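PDB 4Z3N: putative drug/sodium antiporter from Escherichia coli, which probably works as a MATE-family antiporter that carries the genotoxin colibactin across the cell membrane. Local coordinates for residues R98-M102 against Q103-R107; R110-S113 against V114-I118. All coordinates share one frame; numbering follows the deposited sequence.

Interaction 1. Residues R98-M102 against Q103-R107; sequences RAIGM and QRLDR
The sulfur end of Met102 passes at an angle across the Arg104 side chain. With CG and SD held extended (chi2 178°), the Met102 chain carries SD out to the guanidinium, where it lies 4.0 Å from both NE and NH2 of Arg104. Met102 CB sits over one face of that guanidinium and is 4.1 Å from Arg104 CG. Beside them, Ala99 CB approaches Arg104 O at 3.8 Å, with Arg107 CB also near that methyl group. The backbone here forms a Schellman motif: Gln103 has a positive phi of 66°, and two bonds run back into the last turn of helix 75-101. Arg104 N donates to Ala99 O over 2.9 Å at an N-H...O angle of 159°. The second bond, Gln103 N to Ile100 O at 2.8 Å, is more bent, and its donor stands above the carbonyl plane. Past this reversal, Leu105 is the centre of an inverse gamma turn, and its CD2 methyl comes back to Ile100 CG1 at 4.0 Å. That branch of Ile100 lies beside the backbone N, which turns it to the side where Leu105 arrives. Phe18, the first modelled residue, touches both of these aliphatic side chains, while Arg98 forms a salt bridge with Glu255.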
loop_
_atom_site.group_PDB
_atom_site.type_symbol
_atom_site.label_atom_id
_atom_site.label_comp_id
_atom_site.label_asym_id
_atom_site.label_seq_id
_atom_site.Cartn_x
_atom_site.Cartn_y
_atom_site.Cartn_z
ATOM N N ARG A 98 15.521 -13.292 1.270
ATOM C CA ARG A 98 16.250 -14.258 0.425
ATOM C C ARG A 98 17.648 -14.543 0.994
ATOM O O ARG A 98 18.094 -15.692 0.995
ATOM C CB ARG A 98 16.373 -13.792 -1.042
ATOM C CG ARG A 98 15.088 -13.246 -1.614
ATOM C CD ARG A 98 14.850 -13.576 -3.076
ATOM N NE ARG A 98 15.489 -12.698 -4.065
ATOM C CZ ARG A 98 15.346 -11.386 -4.156
ATOM N NH1 ARG A 98 14.616 -10.720 -3.289
ATOM N NH2 ARG A 98 15.955 -10.738 -5.122
ATOM N N ALA A 99 18.322 -13.506 1.483
ATOM C CA ALA A 99 19.605 -13.676 2.176
ATOM C C ALA A 99 19.481 -14.597 3.394
ATOM O O ALA A 99 20.309 -15.473 3.603
ATOM C CB ALA A 99 20.167 -12.332 2.607
ATOM N N ILE A 100 18.454 -14.386 4.208
ATOM C CA ILE A 100 18.268 -15.231 5.378
ATOM C C ILE A 100 18.005 -16.677 4.966
ATOM O O ILE A 100 18.601 -17.588 5.512
ATOM C CB ILE A 100 17.114 -14.744 6.268
ATOM C CG1 ILE A 100 17.424 -13.353 6.835
ATOM C CG2 ILE A 100 16.836 -15.769 7.364
ATOM C CD1 ILE A 100 16.297 -12.763 7.674
ATOM N N GLY A 101 17.119 -16.877 3.997
ATOM C CA GLY A 101 16.787 -18.206 3.532
ATOM C C GLY A 101 18.005 -18.912 2.959
ATOM O O GLY A 101 18.183 -20.119 3.146
ATOM N N MET A 102 18.834 -18.162 2.236
ATOM C CA MET A 102 20.098 -18.679 1.722
ATOM C C MET A 102 21.113 -18.930 2.845
ATOM O O MET A 102 22.155 -19.564 2.635
ATOM C CB MET A 102 20.688 -17.710 0.722
ATOM C CG MET A 102 20.406 -18.057 -0.713
ATOM S SD MET A 102 21.097 -16.798 -1.809
ATOM C CE MET A 102 20.394 -15.313 -1.093
ATOM N N GLN A 103 20.795 -18.417 4.034
ATOM C CA GLN A 103 21.665 -18.507 5.196
ATOM C C GLN A 103 22.963 -17.738 5.038
ATOM O O GLN A 103 24.018 -18.207 5.454
ATOM C CB GLN A 103 21.975 -19.960 5.506
ATOM C CG GLN A 103 20.793 -20.720 6.035
ATOM C CD GLN A 103 21.213 -21.956 6.782
ATOM O OE1 GLN A 103 21.962 -22.778 6.256
ATOM N NE2 GLN A 103 20.755 -22.087 8.029
ATOM N N ARG A 104 22.893 -16.558 4.434
ATOM C CA ARG A 104 24.027 -15.657 4.502
ATOM C C ARG A 104 23.671 -14.429 5.297
ATOM O O ARG A 104 23.162 -13.469 4.709
ATOM C CB ARG A 104 24.455 -15.228 3.098
ATOM C CG ARG A 104 24.284 -16.307 2.041
ATOM C CD ARG A 104 25.268 -16.117 0.895
ATOM N NE ARG A 104 24.823 -16.744 -0.350
ATOM C CZ ARG A 104 25.184 -17.958 -0.762
ATOM N NH1 ARG A 104 25.996 -18.705 -0.025
ATOM N NH2 ARG A 104 24.730 -18.425 -1.921
ATOM N N LEU A 105 24.058 -14.364 6.577
ATOM C CA LEU A 105 23.781 -13.125 7.292
ATOM C C LEU A 105 25.114 -12.481 7.121
ATOM O O LEU A 105 25.972 -12.443 7.995
ATOM C CB LEU A 105 23.411 -13.381 8.751
ATOM C CG LEU A 105 22.407 -14.533 8.888
ATOM C CD1 LEU A 105 22.238 -14.958 10.341
ATOM C CD2 LEU A 105 21.051 -14.172 8.249
ATOM N N ASP A 106 25.205 -11.954 5.922
ATOM C CA ASP A 106 26.465 -11.800 5.251
ATOM C C ASP A 106 26.273 -10.662 4.263
ATOM O O ASP A 106 26.770 -9.551 4.419
ATOM C CB ASP A 106 26.822 -13.151 4.609
ATOM C CG ASP A 106 28.088 -13.118 3.805
ATOM O OD1 ASP A 106 28.905 -12.188 4.008
ATOM O OD2 ASP A 106 28.266 -14.046 2.977
ATOM N N ARG A 107 25.483 -10.999 3.245
ATOM C CA ARG A 107 24.768 -10.032 2.439
ATOM C C ARG A 107 23.740 -9.292 3.304
ATOM O O ARG A 107 23.395 -8.148 3.023
ATOM C CB ARG A 107 24.087 -10.724 1.251
ATOM C CG ARG A 107 24.979 -10.825 0.018
ATOM C CD ARG A 107 24.378 -11.742 -1.032
ATOM N NE ARG A 107 23.028 -11.342 -1.407
ATOM C CZ ARG A 107 22.728 -10.642 -2.494
ATOM N NH1 ARG A 107 23.692 -10.253 -3.324
ATOM N NH2 ARG A 107 21.460 -10.331 -2.744
#

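Interaction 2. Residues R110-S113 against V114-I118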
loop_
_atom_site.group_PDB
_atom_site.type_symbol
_atom_site.label_atom_id
_atom_site.label_comp_id
_atom_site.label_asym_id
_atom_site.label_seq_id
_atom_site.Cartn_x
_atom_site.Cartn_y
_atom_site.Cartn_z
ATOM N N ARG A 110 25.090 -6.210 4.782
ATOM C CA ARG A 110 25.235 -5.400 3.575
ATOM C C ARG A 110 23.919 -4.709 3.204
ATOM O O ARG A 110 23.882 -3.513 2.888
ATOM C CB ARG A 110 25.673 -6.262 2.388
ATOM C CG ARG A 110 27.131 -6.650 2.300
ATOM C CD ARG A 110 27.342 -7.340 0.948
ATOM N NE ARG A 110 28.639 -8.009 0.804
ATOM C CZ ARG A 110 28.895 -8.967 -0.089
ATOM N NH1 ARG A 110 27.941 -9.386 -0.918
ATOM N NH2 ARG A 110 30.107 -9.516 -0.152
ATOM N N ILE A 111 22.847 -5.499 3.225
ATOM C CA ILE A 111 21.565 -5.095 2.686
ATOM C C ILE A 111 21.005 -3.938 3.490
ATOM O O ILE A 111 20.465 -2.995 2.917
ATOM C CB ILE A 111 20.573 -6.294 2.657
ATOM C CG1 ILE A 111 20.821 -7.135 1.406
ATOM C CG2 ILE A 111 19.128 -5.830 2.650
ATOM C CD1 ILE A 111 20.244 -8.547 1.469
ATOM N N LEU A 112 21.149 -4.006 4.812
ATOM C CA LEU A 112 20.668 -2.938 5.683
ATOM C C LEU A 112 21.421 -1.666 5.304
ATOM O O LEU A 112 20.830 -0.596 5.102
ATOM C CB LEU A 112 20.871 -3.294 7.157
ATOM C CG LEU A 112 20.832 -2.162 8.184
ATOM C CD1 LEU A 112 19.567 -1.362 8.053
ATOM C CD2 LEU A 112 20.932 -2.726 9.583
ATOM N N SER A 113 22.734 -1.811 5.167
ATOM C CA SER A 113 23.582 -0.708 4.754
ATOM C C SER A 113 23.070 -0.063 3.472
ATOM O O SER A 113 22.734 1.123 3.464
ATOM C CB SER A 113 25.016 -1.190 4.583
ATOM O OG SER A 113 25.526 -1.568 5.839
ATOM N N VAL A 114 23.042 -0.848 2.396
ATOM C CA VAL A 114 22.523 -0.411 1.108
ATOM C C VAL A 114 21.076 0.066 1.219
ATOM O O VAL A 114 20.666 0.988 0.514
ATOM C CB VAL A 114 22.625 -1.536 0.064
ATOM C CG1 VAL A 114 21.609 -1.345 -1.055
ATOM C CG2 VAL A 114 24.025 -1.599 -0.496
ATOM N N GLY A 115 20.315 -0.538 2.125
ATOM C CA GLY A 115 18.961 -0.087 2.406
ATOM C C GLY A 115 18.921 1.336 2.948
ATOM O O GLY A 115 18.150 2.175 2.498
ATOM N N ILE A 116 19.780 1.607 3.919
ATOM C CA ILE A 116 19.863 2.927 4.524
ATOM C C ILE A 116 20.359 3.984 3.529
ATOM O O ILE A 116 19.793 5.090 3.457
ATOM C CB ILE A 116 20.769 2.883 5.775
ATOM C CG1 ILE A 116 20.022 2.185 6.912
ATOM C CG2 ILE A 116 21.180 4.284 6.219
ATOM C CD1 ILE A 116 20.898 1.790 8.071
ATOM N N ILE A 117 21.396 3.643 2.762
ATOM C CA ILE A 117 21.992 4.566 1.789
ATOM C C ILE A 117 20.995 4.961 0.698
ATOM O O ILE A 117 20.919 6.124 0.286
ATOM C CB ILE A 117 23.247 3.952 1.126
ATOM C CG1 ILE A 117 24.408 3.907 2.123
ATOM C CG2 ILE A 117 23.653 4.729 -0.130
ATOM C CD1 ILE A 117 25.685 3.348 1.551
ATOM N N ILE A 118 20.235 3.978 0.235
ATOM C CA ILE A 118 19.214 4.206 -0.774
ATOM C C ILE A 118 18.140 5.149 -0.229
ATOM O O ILE A 118 17.682 6.070 -0.908
ATOM C CB ILE A 118 18.599 2.860 -1.233
ATOM C CG1 ILE A 118 19.528 2.186 -2.249
ATOM C CG2 ILE A 118 17.221 3.061 -1.843
ATOM C CD1 ILE A 118 19.263 0.699 -2.457
#
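Leu112 and Ile116, one turn apart on helix 107-132, run alongside each other in the same direction, with CD1 of each 3.4 Å from CD1 of the other. Leu112 gets there because its CG is anti to the backbone N (chi1 162°), which carries the CD1 branch along the helix towards Ile116. In Ile116 it is the CG1 branch that reaches back, passing 3.4 Å from Leu112 O on its way to the leucine methyl. The next pair differs in kind: CG1 of Ile117 rests 3.5 Å from Ser113 O, an aliphatic carbon against a backbone carbonyl. Val114 repeats this pattern one turn earlier, with CG2 near Arg110 O at 3.9 Å.

Behind these side chains stands the ordinary i to i+4 ladder of an alpha helix, which sets the spacing of the pairs. Val114 N bonds to Arg110 O at 2.8 Å and Ile117 N to Ser113 O at 2.9 Å, with Gly115 to Ile111 and Ile116 to Leu112 between them. Ser113 adds a side-chain bond of its own: OG, anti to the carbonyl carbon, is hydrogen-bonded to Gln109 O in the preceding turn.

Three helices receive the apolar faces of this stretch, which lies largely in a predicted membrane span. Leu112 and Ile116 pack on Val170 of helix 162-177, and Ile111 on Met92 and Leu95 of helix 75-101. On helix 250-284, Val114 meets Ile252 and Tyr253, Ile117 meets Tyr253, and Ile118 meets Phe256.

In the fold
Interaction 1 and interaction 2 follow one another in the chain, with centres 15 Å apart on the same side of the chain's centre. The first joins the end of helix 75-101 to the short connection leading into helix 107-132; the second lies within the early turns of that next helix. They meet directly where Ala99 CB packs against Ile111 CD1 at 4.0 Å, so the turn at Gln103 is followed by a helix lying against the one just left. Helix 250-284 borders both, through Glu255 and Tyr253 respectively. Together, residues 98-118 illustrate how consecutive helices are closed into a hairpin in this transporter, within a single MatE range.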